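Local structure of CobC (Shigella flexneri 2a, 6NRU) at residues Q37-H42 with A65-S70; V48-V53 with N146-S151; G179-I184 with L193-S198. The protein probably removes the phosphate from adenosylcobalamin 5'-phosphate and from alpha-ribazole 5'-phosphate, a step in the assembly of the nucleotide loop of vitamin B12. All blocks are in the same frame, centred on the assembly; numbering follows the deposited sequence.

Contact 1 (Q37-H42 with A65-S70); sequences QAQNLH and ARLVLS. With SO4 (sulfate ion), chain M.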
ATOM      1  N   GLN A  37      -8.605 -10.517  -8.430  1.00 48.32           N
ATOM      2  CA  GLN A  37      -8.859  -9.188  -7.882  1.00 44.21           C
ATOM      3  C   GLN A  37      -8.255  -8.100  -8.759  1.00 42.71           C
ATOM      4  O   GLN A  37      -8.881  -7.059  -8.990  1.00 40.44           O
ATOM      5  CB  GLN A  37      -8.300  -9.090  -6.465  1.00 42.10           C
ATOM      6  CG  GLN A  37      -9.092  -9.841  -5.418  1.00 42.35           C
ATOM      7  CD  GLN A  37      -8.339  -9.952  -4.111  1.00 42.45           C
ATOM      8  OE1 GLN A  37      -7.105  -9.960  -4.092  1.00 42.41           O
ATOM      9  NE2 GLN A  37      -9.074 -10.038  -3.008  1.00 41.98           N
ATOM     10  N   ALA A  38      -7.035  -8.319  -9.254  1.00 44.33           N
ATOM     11  CA  ALA A  38      -6.386  -7.305 -10.079  1.00 45.70           C
ATOM     12  C   ALA A  38      -7.017  -7.237 -11.463  1.00 49.70           C
ATOM     13  O   ALA A  38      -7.179  -6.146 -12.024  1.00 50.96           O
ATOM     14  CB  ALA A  38      -4.887  -7.589 -10.180  1.00 45.13           C
ATOM     15  N   GLN A  39      -7.384  -8.390 -12.027  1.00 52.58           N
ATOM     16  CA  GLN A  39      -8.010  -8.404 -13.344  1.00 56.41           C
ATOM     17  C   GLN A  39      -9.361  -7.707 -13.317  1.00 58.68           C
ATOM     18  O   GLN A  39      -9.708  -6.973 -14.250  1.00 61.77           O
ATOM     19  CB  GLN A  39      -8.166  -9.841 -13.833  1.00 59.58           C
ATOM     20  CG  GLN A  39      -6.885 -10.473 -14.331  1.00 62.01           C
ATOM     21  CD  GLN A  39      -7.016 -11.974 -14.488  1.00 66.18           C
ATOM     22  OE1 GLN A  39      -7.920 -12.592 -13.920  1.00 67.48           O
ATOM     23  NE2 GLN A  39      -6.116 -12.572 -15.262  1.00 67.63           N
ATOM     24  N   ASN A  40     -10.144  -7.937 -12.262  1.00 57.79           N
ATOM     25  CA  ASN A  40     -11.409  -7.228 -12.112  1.00 58.60           C
ATOM     26  C   ASN A  40     -11.177  -5.730 -11.972  1.00 56.84           C
ATOM     27  O   ASN A  40     -11.916  -4.922 -12.547  1.00 58.66           O
ATOM     28  CB  ASN A  40     -12.172  -7.780 -10.906  1.00 59.30           C
ATOM     29  CG  ASN A  40     -13.591  -7.253 -10.820  1.00 61.05           C
ATOM     30  OD1 ASN A  40     -14.203  -6.907 -11.831  1.00 62.55           O
ATOM     31  ND2 ASN A  40     -14.124  -7.190  -9.606  1.00 60.84           N
ATOM     32  N   LEU A  41     -10.140  -5.339 -11.225  1.00 53.01           N
ATOM     33  CA  LEU A  41      -9.815  -3.925 -11.082  1.00 50.71           C
ATOM     34  C   LEU A  41      -9.442  -3.296 -12.418  1.00 51.73           C
ATOM     35  O   LEU A  41      -9.709  -2.109 -12.641  1.00 52.82           O
ATOM     36  CB  LEU A  41      -8.672  -3.746 -10.086  1.00 48.88           C
ATOM     37  CG  LEU A  41      -9.044  -3.674  -8.607  1.00 47.80           C
ATOM     38  CD1 LEU A  41      -7.799  -3.823  -7.749  1.00 46.12           C
ATOM     39  CD2 LEU A  41      -9.762  -2.372  -8.298  1.00 48.13           C
ATOM     40  N   HIS A  42      -8.817  -4.070 -13.309  1.00 51.02           N
ATOM     41  CA  HIS A  42      -8.475  -3.546 -14.626  1.00 52.12           C
ATOM     42  C   HIS A  42      -9.720  -3.092 -15.376  1.00 53.72           C
ATOM     43  O   HIS A  42      -9.727  -2.020 -15.994  1.00 55.62           O
ATOM     44  CB  HIS A  42      -7.729  -4.600 -15.439  1.00 53.53           C
ATOM     45  CG  HIS A  42      -7.848  -4.405 -16.917  1.00 56.66           C
ATOM     46  ND1 HIS A  42      -7.159  -3.423 -17.594  1.00 57.07           N
ATOM     47  CD2 HIS A  42      -8.589  -5.053 -17.845  1.00 59.54           C
ATOM     48  CE1 HIS A  42      -7.463  -3.481 -18.878  1.00 60.01           C
ATOM     49  NE2 HIS A  42      -8.330  -4.462 -19.058  1.00 61.10           N
ATOM     50  N   ALA A  65       0.045  -4.173 -10.647  1.00 50.77           N
ATOM     51  CA  ALA A  65       0.017  -3.038 -11.563  1.00 50.81           C
ATOM     52  C   ALA A  65       0.011  -3.486 -13.019  1.00 53.15           C
ATOM     53  O   ALA A  65      -0.565  -2.807 -13.874  1.00 55.09           O
ATOM     54  CB  ALA A  65       1.205  -2.116 -11.293  1.00 50.69           C
ATOM     55  N   ARG A  66       0.641  -4.622 -13.320  1.00 52.75           N
ATOM     56  CA  ARG A  66       0.599  -5.150 -14.679  1.00 52.82           C
ATOM     57  C   ARG A  66      -0.816  -5.572 -15.057  1.00 53.41           C
ATOM     58  O   ARG A  66      -1.291  -5.263 -16.157  1.00 54.61           O
ATOM     59  CB  ARG A  66       1.561  -6.333 -14.814  1.00 53.95           C
ATOM     60  CG  ARG A  66       2.968  -5.979 -15.291  1.00 54.20           C
ATOM     61  CD  ARG A  66       3.944  -7.106 -14.967  1.00 56.08           C
ATOM     62  NE  ARG A  66       3.326  -8.419 -15.134  1.00 56.17           N
ATOM     63  CZ  ARG A  66       3.632  -9.493 -14.412  1.00 52.33           C
ATOM     64  NH1 ARG A  66       4.556  -9.418 -13.460  1.00 49.03           N
ATOM     65  NH2 ARG A  66       3.010 -10.644 -14.638  1.00 51.62           N
ATOM     66  N   LEU A  67      -1.506  -6.268 -14.153  1.00 54.04           N
ATOM     67  CA  LEU A  67      -2.826  -6.798 -14.471  1.00 56.53           C
ATOM     68  C   LEU A  67      -3.868  -5.692 -14.556  1.00 56.99           C
ATOM     69  O   LEU A  67      -4.770  -5.741 -15.402  1.00 59.76           O
ATOM     70  CB  LEU A  67      -3.228  -7.842 -13.432  1.00 56.24           C
ATOM     71  CG  LEU A  67      -2.295  -9.052 -13.365  1.00 56.99           C
ATOM     72  CD1 LEU A  67      -2.516  -9.846 -12.087  1.00 57.50           C
ATOM     73  CD2 LEU A  67      -2.485  -9.933 -14.584  1.00 59.86           C
ATOM     74  N   VAL A  68      -3.769  -4.688 -13.686  1.00 55.43           N
ATOM     75  CA  VAL A  68      -4.699  -3.567 -13.756  1.00 57.59           C
ATOM     76  C   VAL A  68      -4.479  -2.775 -15.038  1.00 62.00           C
ATOM     77  O   VAL A  68      -5.436  -2.333 -15.684  1.00 66.06           O
ATOM     78  CB  VAL A  68      -4.559  -2.680 -12.506  1.00 55.29           C
ATOM     79  CG1 VAL A  68      -5.551  -1.526 -12.556  1.00 55.30           C
ATOM     80  CG2 VAL A  68      -4.767  -3.506 -11.243  1.00 55.03           C
ATOM     81  N   LEU A  69      -3.226  -2.508 -15.341  1.00 61.59           N
ATOM     82  CA  LEU A  69      -2.862  -1.787 -16.538  1.00 64.71           C
ATOM     83  C   LEU A  69      -3.103  -2.509 -17.845  1.00 69.38           C
ATOM     84  O   LEU A  69      -3.526  -1.893 -18.778  1.00 73.12           O
ATOM     85  CB  LEU A  69      -1.427  -1.313 -16.460  1.00 64.93           C
ATOM     86  CG  LEU A  69      -1.231  -0.132 -15.527  1.00 64.26           C
ATOM     87  CD1 LEU A  69      -0.084   0.720 -16.016  1.00 66.42           C
ATOM     88  CD2 LEU A  69      -2.501   0.683 -15.444  1.00 64.89           C
ATOM     89  N   SER A  70      -2.810  -3.799 -17.922  1.00 72.71           N
ATOM     90  CA  SER A  70      -3.016  -4.565 -19.156  1.00 79.61           C
ATOM     91  C   SER A  70      -2.272  -3.989 -20.380  1.00 84.72           C
ATOM     92  O   SER A  70      -1.065  -3.822 -20.348  1.00 88.73           O
ATOM     93  CB  SER A  70      -4.497  -4.868 -19.418  1.00 81.32           C
ATOM     94  OG  SER A  70      -4.716  -5.417 -20.689  1.00 83.86           O
TER
HETATM   95  S   SO4 M 301     -12.586 -11.025  -4.106  1.00112.96           S
HETATM   96  O1  SO4 M 301     -11.961  -9.710  -3.984  1.00112.67           O
HETATM   97  O2  SO4 M 301     -12.162 -11.866  -2.993  1.00113.12           O
HETATM   98  O3  SO4 M 301     -14.038 -10.880  -4.073  1.00113.16           O
HETATM   99  O4  SO4 M 301     -12.188 -11.649  -5.366  1.00113.14           O
HETATM  100  O   HOH W   1      -7.646  -0.410 -16.358  1.00 39.88           O

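Contact 2 (V48-V53 with N146-S151); sequences VSFDLV and NILIVS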
ATOM      1  N   VAL A  48     -10.892   5.104 -16.671  1.00 64.16           N
ATOM      2  CA  VAL A  48     -10.231   6.154 -15.908  1.00 59.95           C
ATOM      3  C   VAL A  48      -8.911   6.476 -16.597  1.00 57.81           C
ATOM      4  O   VAL A  48      -8.024   5.622 -16.693  1.00 54.53           O
ATOM      5  CB  VAL A  48     -10.006   5.733 -14.450  1.00 55.82           C
ATOM      6  CG1 VAL A  48      -9.241   6.813 -13.707  1.00 54.91           C
ATOM      7  CG2 VAL A  48     -11.338   5.449 -13.770  1.00 53.71           C
ATOM      8  N   SER A  49      -8.784   7.710 -17.082  1.00 59.51           N
ATOM      9  CA  SER A  49      -7.628   8.121 -17.877  1.00 61.15           C
ATOM     10  C   SER A  49      -6.498   8.527 -16.941  1.00 58.84           C
ATOM     11  O   SER A  49      -6.344   9.694 -16.576  1.00 59.36           O
ATOM     12  CB  SER A  49      -8.003   9.257 -18.819  1.00 65.95           C
ATOM     13  OG  SER A  49      -8.881  10.170 -18.183  1.00 67.62           O
ATOM     14  N   PHE A  50      -5.691   7.546 -16.550  1.00 56.03           N
ATOM     15  CA  PHE A  50      -4.497   7.834 -15.773  1.00 54.88           C
ATOM     16  C   PHE A  50      -3.432   8.478 -16.653  1.00 54.75           C
ATOM     17  O   PHE A  50      -3.385   8.272 -17.870  1.00 55.32           O
ATOM     18  CB  PHE A  50      -3.936   6.558 -15.145  1.00 53.21           C
ATOM     19  CG  PHE A  50      -4.925   5.802 -14.303  1.00 52.37           C
ATOM     20  CD1 PHE A  50      -5.185   6.189 -13.000  1.00 50.22           C
ATOM     21  CD2 PHE A  50      -5.584   4.695 -14.813  1.00 53.35           C
ATOM     22  CE1 PHE A  50      -6.089   5.491 -12.226  1.00 50.09           C
ATOM     23  CE2 PHE A  50      -6.489   3.992 -14.042  1.00 52.70           C
ATOM     24  CZ  PHE A  50      -6.742   4.390 -12.747  1.00 50.96           C
ATOM     25  N   ASP A  51      -2.574   9.274 -16.020  1.00 53.77           N
ATOM     26  CA  ASP A  51      -1.406   9.838 -16.676  1.00 55.20           C
ATOM     27  C   ASP A  51      -0.118   9.517 -15.935  1.00 54.89           C
ATOM     28  O   ASP A  51       0.954   9.959 -16.366  1.00 58.47           O
ATOM     29  CB  ASP A  51      -1.554  11.358 -16.833  1.00 56.49           C
ATOM     30  CG  ASP A  51      -2.127  12.020 -15.597  1.00 57.44           C
ATOM     31  OD1 ASP A  51      -2.459  13.224 -15.669  1.00 59.52           O
ATOM     32  OD2 ASP A  51      -2.245  11.340 -14.556  1.00 56.59           O
ATOM     33  N   LEU A  52      -0.190   8.758 -14.843  1.00 51.69           N
ATOM     34  CA  LEU A  52       0.992   8.399 -14.078  1.00 50.29           C
ATOM     35  C   LEU A  52       0.667   7.190 -13.213  1.00 48.66           C
ATOM     36  O   LEU A  52      -0.445   7.078 -12.692  1.00 49.91           O
ATOM     37  CB  LEU A  52       1.467   9.567 -13.205  1.00 38.61           C
ATOM     38  CG  LEU A  52       2.808   9.371 -12.496  1.00 37.60           C
ATOM     39  CD1 LEU A  52       3.931   9.157 -13.509  1.00 38.35           C
ATOM     40  CD2 LEU A  52       3.110  10.553 -11.596  1.00 37.90           C
ATOM     41  N   VAL A  53       1.634   6.288 -13.071  1.00 45.82           N
ATOM     42  CA  VAL A  53       1.508   5.131 -12.194  1.00 41.62           C
ATOM     43  C   VAL A  53       2.731   5.093 -11.289  1.00 41.48           C
ATOM     44  O   VAL A  53       3.867   5.069 -11.775  1.00 43.01           O
ATOM     45  CB  VAL A  53       1.377   3.812 -12.974  1.00 38.09           C
ATOM     46  CG1 VAL A  53       1.331   2.639 -12.007  1.00 34.97           C
ATOM     47  CG2 VAL A  53       0.135   3.830 -13.854  1.00 38.48           C
ATOM     48  N   ASN A 146      -4.435  12.335 -12.697  1.00 58.13           N
ATOM     49  CA  ASN A 146      -4.961  11.064 -12.194  1.00 55.96           C
ATOM     50  C   ASN A 146      -3.799  10.092 -12.025  1.00 53.21           C
ATOM     51  O   ASN A 146      -3.457   9.347 -12.946  1.00 56.39           O
ATOM     52  CB  ASN A 146      -6.032  10.505 -13.125  1.00 60.41           C
ATOM     53  CG  ASN A 146      -7.286  11.355 -13.141  1.00 62.96           C
ATOM     54  OD1 ASN A 146      -8.146  11.235 -12.266  1.00 60.58           O
ATOM     55  ND2 ASN A 146      -7.396  12.227 -14.137  1.00 67.72           N
ATOM     56  N   ILE A 147      -3.208  10.094 -10.836  1.00 47.45           N
ATOM     57  CA  ILE A 147      -2.066   9.250 -10.515  1.00 43.65           C
ATOM     58  C   ILE A 147      -2.577   8.003  -9.810  1.00 40.77           C
ATOM     59  O   ILE A 147      -3.258   8.094  -8.782  1.00 39.32           O
ATOM     60  CB  ILE A 147      -1.048  10.000  -9.642  1.00 40.78           C
ATOM     61  CG1 ILE A 147      -0.699  11.348 -10.277  1.00 41.95           C
ATOM     62  CG2 ILE A 147       0.192   9.153  -9.421  1.00 39.81           C
ATOM     63  CD1 ILE A 147       0.146  12.239  -9.398  1.00 40.42           C
ATOM     64  N   LEU A 148      -2.256   6.837 -10.365  1.00 40.46           N
ATOM     65  CA  LEU A 148      -2.595   5.563  -9.747  1.00 37.71           C
ATOM     66  C   LEU A 148      -1.433   5.095  -8.882  1.00 37.22           C
ATOM     67  O   LEU A 148      -0.283   5.076  -9.335  1.00 39.69           O
ATOM     68  CB  LEU A 148      -2.914   4.512 -10.810  1.00 37.89           C
ATOM     69  CG  LEU A 148      -2.976   3.069 -10.307  1.00 35.07           C
ATOM     70  CD1 LEU A 148      -4.179   2.857  -9.390  1.00 32.67           C
ATOM     71  CD2 LEU A 148      -2.995   2.092 -11.470  1.00 37.38           C
ATOM     72  N   ILE A 149      -1.734   4.716  -7.643  1.00 34.20           N
ATOM     73  CA  ILE A 149      -0.730   4.255  -6.691  1.00 32.58           C
ATOM     74  C   ILE A 149      -1.024   2.801  -6.351  1.00 32.95           C
ATOM     75  O   ILE A 149      -2.103   2.484  -5.835  1.00 32.91           O
ATOM     76  CB  ILE A 149      -0.709   5.120  -5.423  1.00 30.61           C
ATOM     77  CG1 ILE A 149      -0.311   6.553  -5.771  1.00 31.31           C
ATOM     78  CG2 ILE A 149       0.238   4.524  -4.391  1.00 24.22           C
ATOM     79  CD1 ILE A 149      -0.090   7.428  -4.562  1.00 30.98           C
ATOM     80  N   VAL A 150      -0.068   1.923  -6.638  1.00 34.14           N
ATOM     81  CA  VAL A 150      -0.167   0.502  -6.323  1.00 33.97           C
ATOM     82  C   VAL A 150       0.815   0.221  -5.194  1.00 34.72           C
ATOM     83  O   VAL A 150       2.036   0.297  -5.385  1.00 37.00           O
ATOM     84  CB  VAL A 150       0.126  -0.381  -7.545  1.00 35.15           C
ATOM     85  CG1 VAL A 150      -0.178  -1.837  -7.229  1.00 35.21           C
ATOM     86  CG2 VAL A 150      -0.674   0.092  -8.753  1.00 35.68           C
ATOM     87  N   SER A 151       0.287  -0.105  -4.015  1.00 33.77           N
ATOM     88  CA  SER A 151       1.136  -0.289  -2.846  1.00 33.01           C
ATOM     89  C   SER A 151       0.549  -1.319  -1.887  1.00 34.22           C
ATOM     90  O   SER A 151      -0.056  -2.307  -2.319  1.00 36.75           O
ATOM     91  CB  SER A 151       1.348   1.046  -2.128  1.00 30.65           C
ATOM     92  OG  SER A 151       2.402   0.955  -1.185  1.00 31.17           O
TER
HETATM   93  O   HOH W   2      -5.917  12.243 -16.828  1.00 22.92           O

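Contact 3 (G179-I184 with L193-S198); sequences GCWSAI and LRVLNS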
ATOM      1  N   GLY A 179      -8.737  -6.223  -3.773  1.00 33.70           N
ATOM      2  CA  GLY A 179      -9.794  -6.258  -4.760  1.00 34.20           C
ATOM      3  C   GLY A 179     -10.615  -4.993  -4.842  1.00 35.39           C
ATOM      4  O   GLY A 179     -11.637  -4.981  -5.540  1.00 36.76           O
ATOM      5  N   CYS A 180     -10.206  -3.934  -4.150  1.00 34.50           N
ATOM      6  CA  CYS A 180     -10.906  -2.662  -4.118  1.00 33.63           C
ATOM      7  C   CYS A 180      -9.976  -1.548  -4.575  1.00 32.72           C
ATOM      8  O   CYS A 180      -8.769  -1.740  -4.740  1.00 32.51           O
ATOM      9  CB  CYS A 180     -11.428  -2.350  -2.710  1.00 35.20           C
ATOM     10  SG  CYS A 180     -12.500  -3.602  -1.978  1.00 38.76           S
ATOM     11  N   TRP A 181     -10.555  -0.367  -4.765  1.00 33.19           N
ATOM     12  CA  TRP A 181      -9.793   0.821  -5.114  1.00 32.47           C
ATOM     13  C   TRP A 181     -10.330   2.008  -4.327  1.00 31.74           C
ATOM     14  O   TRP A 181     -11.516   2.063  -3.984  1.00 30.57           O
ATOM     15  CB  TRP A 181      -9.849   1.106  -6.621  1.00 33.78           C
ATOM     16  CG  TRP A 181     -11.235   1.350  -7.131  1.00 35.76           C
ATOM     17  CD1 TRP A 181     -12.115   0.415  -7.597  1.00 35.63           C
ATOM     18  CD2 TRP A 181     -11.907   2.614  -7.221  1.00 35.69           C
ATOM     19  NE1 TRP A 181     -13.292   1.020  -7.973  1.00 35.35           N
ATOM     20  CE2 TRP A 181     -13.189   2.368  -7.753  1.00 35.26           C
ATOM     21  CE3 TRP A 181     -11.547   3.929  -6.907  1.00 34.30           C
ATOM     22  CZ2 TRP A 181     -14.112   3.388  -7.975  1.00 35.57           C
ATOM     23  CZ3 TRP A 181     -12.465   4.939  -7.130  1.00 34.59           C
ATOM     24  CH2 TRP A 181     -13.733   4.663  -7.659  1.00 34.95           C
ATOM     25  N   SER A 182      -9.439   2.953  -4.035  1.00 29.93           N
ATOM     26  CA  SER A 182      -9.779   4.169  -3.311  1.00 30.77           C
ATOM     27  C   SER A 182      -9.239   5.374  -4.070  1.00 35.90           C
ATOM     28  O   SER A 182      -8.371   5.250  -4.938  1.00 39.37           O
ATOM     29  CB  SER A 182      -9.211   4.150  -1.889  1.00 27.35           C
ATOM     30  OG  SER A 182      -9.520   2.932  -1.241  1.00 26.16           O
ATOM     31  N   ALA A 183      -9.758   6.552  -3.729  1.00 35.63           N
ATOM     32  CA  ALA A 183      -9.308   7.781  -4.366  1.00 29.33           C
ATOM     33  C   ALA A 183      -9.352   8.925  -3.364  1.00 37.08           C
ATOM     34  O   ALA A 183     -10.301   9.043  -2.584  1.00 28.99           O
ATOM     35  CB  ALA A 183     -10.156   8.118  -5.598  1.00 30.96           C
ATOM     36  N   ILE A 184      -8.307   9.739  -3.389  1.00 37.37           N
ATOM     37  CA  ILE A 184      -8.181  10.910  -2.559  1.00 36.84           C
ATOM     38  C   ILE A 184      -7.784  12.126  -3.393  1.00 37.84           C
ATOM     39  O   ILE A 184      -6.850  12.051  -4.156  1.00 37.56           O
ATOM     40  CB  ILE A 184      -7.183  10.677  -1.422  1.00 35.66           C
ATOM     41  CG1 ILE A 184      -6.795  11.995  -0.783  1.00 37.57           C
ATOM     42  CG2 ILE A 184      -5.973   9.911  -1.912  1.00 32.55           C
ATOM     43  CD1 ILE A 184      -6.797  11.940   0.710  1.00 36.81           C
ATOM     44  N   LEU A 193     -10.766  12.854   1.095  1.00 38.22           N
ATOM     45  CA  LEU A 193     -10.998  11.440   0.836  1.00 36.96           C
ATOM     46  C   LEU A 193     -12.368  11.280   0.191  1.00 39.41           C
ATOM     47  O   LEU A 193     -13.388  11.620   0.801  1.00 40.86           O
ATOM     48  CB  LEU A 193     -10.900  10.636   2.130  1.00 33.79           C
ATOM     49  CG  LEU A 193     -11.063   9.118   2.008  1.00 33.48           C
ATOM     50  CD1 LEU A 193      -9.913   8.498   1.225  1.00 30.35           C
ATOM     51  CD2 LEU A 193     -11.195   8.474   3.382  1.00 34.10           C
ATOM     52  N   ARG A 194     -12.395  10.774  -1.040  1.00 41.15           N
ATOM     53  CA  ARG A 194     -13.621  10.708  -1.829  1.00 44.25           C
ATOM     54  C   ARG A 194     -14.181   9.304  -1.983  1.00 41.16           C
ATOM     55  O   ARG A 194     -15.402   9.137  -2.001  1.00 40.92           O
ATOM     56  CB  ARG A 194     -13.384  11.309  -3.218  1.00 48.89           C
ATOM     57  CG  ARG A 194     -13.152  12.812  -3.214  1.00 53.61           C
ATOM     58  CD  ARG A 194     -14.465  13.573  -3.137  1.00 59.27           C
ATOM     59  NE  ARG A 194     -15.474  13.004  -4.026  1.00 64.49           N
ATOM     60  CZ  ARG A 194     -16.552  13.657  -4.449  1.00 69.73           C
ATOM     61  NH1 ARG A 194     -16.768  14.908  -4.064  1.00 72.14           N
ATOM     62  NH2 ARG A 194     -17.418  13.059  -5.256  1.00 71.24           N
ATOM     63  N   VAL A 195     -13.328   8.290  -2.115  1.00 38.30           N
ATOM     64  CA  VAL A 195     -13.761   6.907  -2.285  1.00 37.79           C
ATOM     65  C   VAL A 195     -12.833   6.011  -1.476  1.00 36.70           C
ATOM     66  O   VAL A 195     -11.612   6.194  -1.493  1.00 36.97           O
ATOM     67  CB  VAL A 195     -13.760   6.475  -3.768  1.00 38.65           C
ATOM     68  CG1 VAL A 195     -14.102   5.003  -3.888  1.00 37.04           C
ATOM     69  CG2 VAL A 195     -14.733   7.311  -4.583  1.00 32.12           C
ATOM     70  N   LEU A 196     -13.410   5.044  -0.767  1.00 36.12           N
ATOM     71  CA  LEU A 196     -12.622   4.090   0.004  1.00 33.60           C
ATOM     72  C   LEU A 196     -13.176   2.694  -0.226  1.00 33.90           C
ATOM     73  O   LEU A 196     -14.356   2.445   0.033  1.00 33.43           O
ATOM     74  CB  LEU A 196     -12.631   4.430   1.498  1.00 31.40           C
ATOM     75  CG  LEU A 196     -11.652   3.620   2.353  1.00 30.08           C
ATOM     76  CD1 LEU A 196     -10.217   4.003   2.044  1.00 28.51           C
ATOM     77  CD2 LEU A 196     -11.938   3.803   3.831  1.00 30.93           C
ATOM     78  N   ASN A 197     -12.324   1.800  -0.728  1.00 35.48           N
ATOM     79  CA  ASN A 197     -12.625   0.374  -0.851  1.00 34.58           C
ATOM     80  C   ASN A 197     -13.874   0.136  -1.700  1.00 35.70           C
ATOM     81  O   ASN A 197     -14.826  -0.526  -1.286  1.00 38.07           O
ATOM     82  CB  ASN A 197     -12.764  -0.271   0.530  1.00 31.68           C
ATOM     83  CG  ASN A 197     -11.478  -0.217   1.321  1.00 29.75           C
ATOM     84  OD1 ASN A 197     -10.395  -0.381   0.767  1.00 29.23           O
ATOM     85  ND2 ASN A 197     -11.590   0.017   2.623  1.00 30.19           N
ATOM     86  N   SER A 198     -13.847   0.683  -2.908  1.00 35.49           N
ATOM     87  CA  SER A 198     -14.938   0.492  -3.846  1.00 37.31           C
ATOM     88  C   SER A 198     -14.677  -0.712  -4.740  1.00 36.63           C
ATOM     89  O   SER A 198     -13.533  -1.040  -5.062  1.00 35.63           O
ATOM     90  CB  SER A 198     -15.139   1.736  -4.710  1.00 39.22           C
ATOM     91  OG  SER A 198     -16.045   1.473  -5.767  1.00 40.26           O
TER
HETATM   92  O   HOH W   3      -8.848   0.300  -1.637  1.00 42.90           O

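Contact 1 (Q37-H42 with A65-S70)
His42 lays one face of its imidazole on Ser70 CB and turns its edge to Val68 O, at the C-terminal end of helix 59-69. Two helices of the histidine phosphatase fold, 32-44 and 59-69, meet here side by side, their short axes 7.4 Å apart and crossing at -34°. With CG anti to the backbone N (chi1 155°), the ring swings across to its neighbour, and ND1 donates to Val68 O at 2.8 Å. That oxygen lies nearly in the ring plane, while the N-H comes in above the carbonyl plane. Water 1 lies within hydrogen-bonding distance of Val68 O and of His42 O.

One turn back, the helices come close where the methyl of Ala38 meets Leu67 CB at 3.7 Å. Val68 points its CG2 branch at Ala38 O and Leu41 CB; on the sheet side of this seam, Leu41 and Val68 both touch Ile9 of strand 5-10. On another side of helix 32-44, Gln37 OE1 accepts from Glu13 N. Its amide nitrogen turns to a sulfate that Arg33 and Arg199 also hold, Gln37 NE2 donating to sulfate O1 at 3.1 Å.

Contact 2 (V48-V53 with N146-S151)
Asp51 folds its carboxylate back over the start of strand 146-151, where OD2 accepts from Asn146 N at 3.0 Å through its syn lone pair. The other oxygen, OD1, takes the N-H of Gln145, so one carboxylate receives two successive amides. The reach depends on a crowded first torsion, with CG between the backbone N and the carbonyl carbon (chi1 42°). Asn146 is gripped in return: its O accepts from Asp51 N at 3.2 Å, the N-H standing above the carbonyl plane. Two acceptors, Asp51 OD2 and Asn146 O, are thereby brought close together, and the two amides beside them probably offset the repulsion.

The side chain of Asn146 is occupied at both ends. OD1 accepts from the indole NE1 of Trp7, and ND2 donates to water 2, which passes a hydrogen to Ser49 O at 2.6 Å. Ser49 itself is the centre of an inverse gamma turn.

Beyond this polar junction the segments run as neighbouring parallel strands, 52-55 between 76-78 and 146-151, in the mixed sheet of the histidine phosphatase fold. Leu148 N donates to Leu52 O at 3.0 Å, in the carbonyl plane and almost straight at 165°.

Leu52 and Ile147 lie side by side on one face of the sheet, Leu52 CD2 against Ile147 CG2 at 3.9 Å. On the other face, Leu148 CB nestles against CD1 and CE1 of Phe50, the two side chains crossing obliquely. Val48 CG1 covers one face of the Phe50 ring near its rim, Trp7 meets the ring edge-to-face, and Asn146 O lies at the ring edge, 3.6 Å from Phe50 CD1.

Contact 3 (G179-I184 with L193-S198)
Trp181 leaves strand 181-187 with CG between its backbone N and carbonyl carbon (chi1 61°), carrying the indole from CB across the neighbouring strand. CG faces Ser198 O, and CD1 comes closer, at 3.2 Å. NE1 then donates to Ala200 O. Ser198 CB sits over the five-membered ring, 4.0 Å from its centroid, and Ser198 OG, which accepts from Ala200 N, lies near CZ2. At the far end of the indole Val195 CG1 lies over the face of the six-membered ring, 3.6 Å from Trp181 CZ3, the second CH-pi contact.

The backbone pairing is antiparallel but uneven. Trp181 and Ser198 exchange both N-H...O bonds, while Asn197, which precedes Ser198 and faces Trp181 with it, has positive phi (58°) and its N donates to Ser182 OG at 3.1 Å. Water 3 links that hydroxyl to Asn197 OD1, which also accepts from Asp177 N, while ND2 donates to Arg175 O. Ala183 O takes two amides, Arg194 N at 3.1 Å and Val195 N at 3.2 Å, and Ala183 N donates to Val195 O.

These pairings are a classic bulge at Arg194-Val195 and a G1 bulge at Asn197-Ser198, in the beta hairpin that edges the histidine phosphatase sheet.

In the fold
After strand 5-10, which leads straight into His11, the probable phosphohistidine residue, the chain runs through helix 32-44, strand 52-55 and helix 59-69. Contact 1 closes this loop by pairing the two helices. Contact 2 starts inside it, from 48-53, and closes only at strand 146-151, so contacts 1 and 2 cross along the chain. Contact 3 follows in series as a short hairpin at the sheet's other side. Leu69 and Ala65 pack on Val53 and Val150, setting contact 1 on the strands of contact 2; Leu41 reaches Trp181 and Cys180, tying helix 32-44 to contact 3. Contacts 2 and 3 do not touch, and strand 5-10 runs between them.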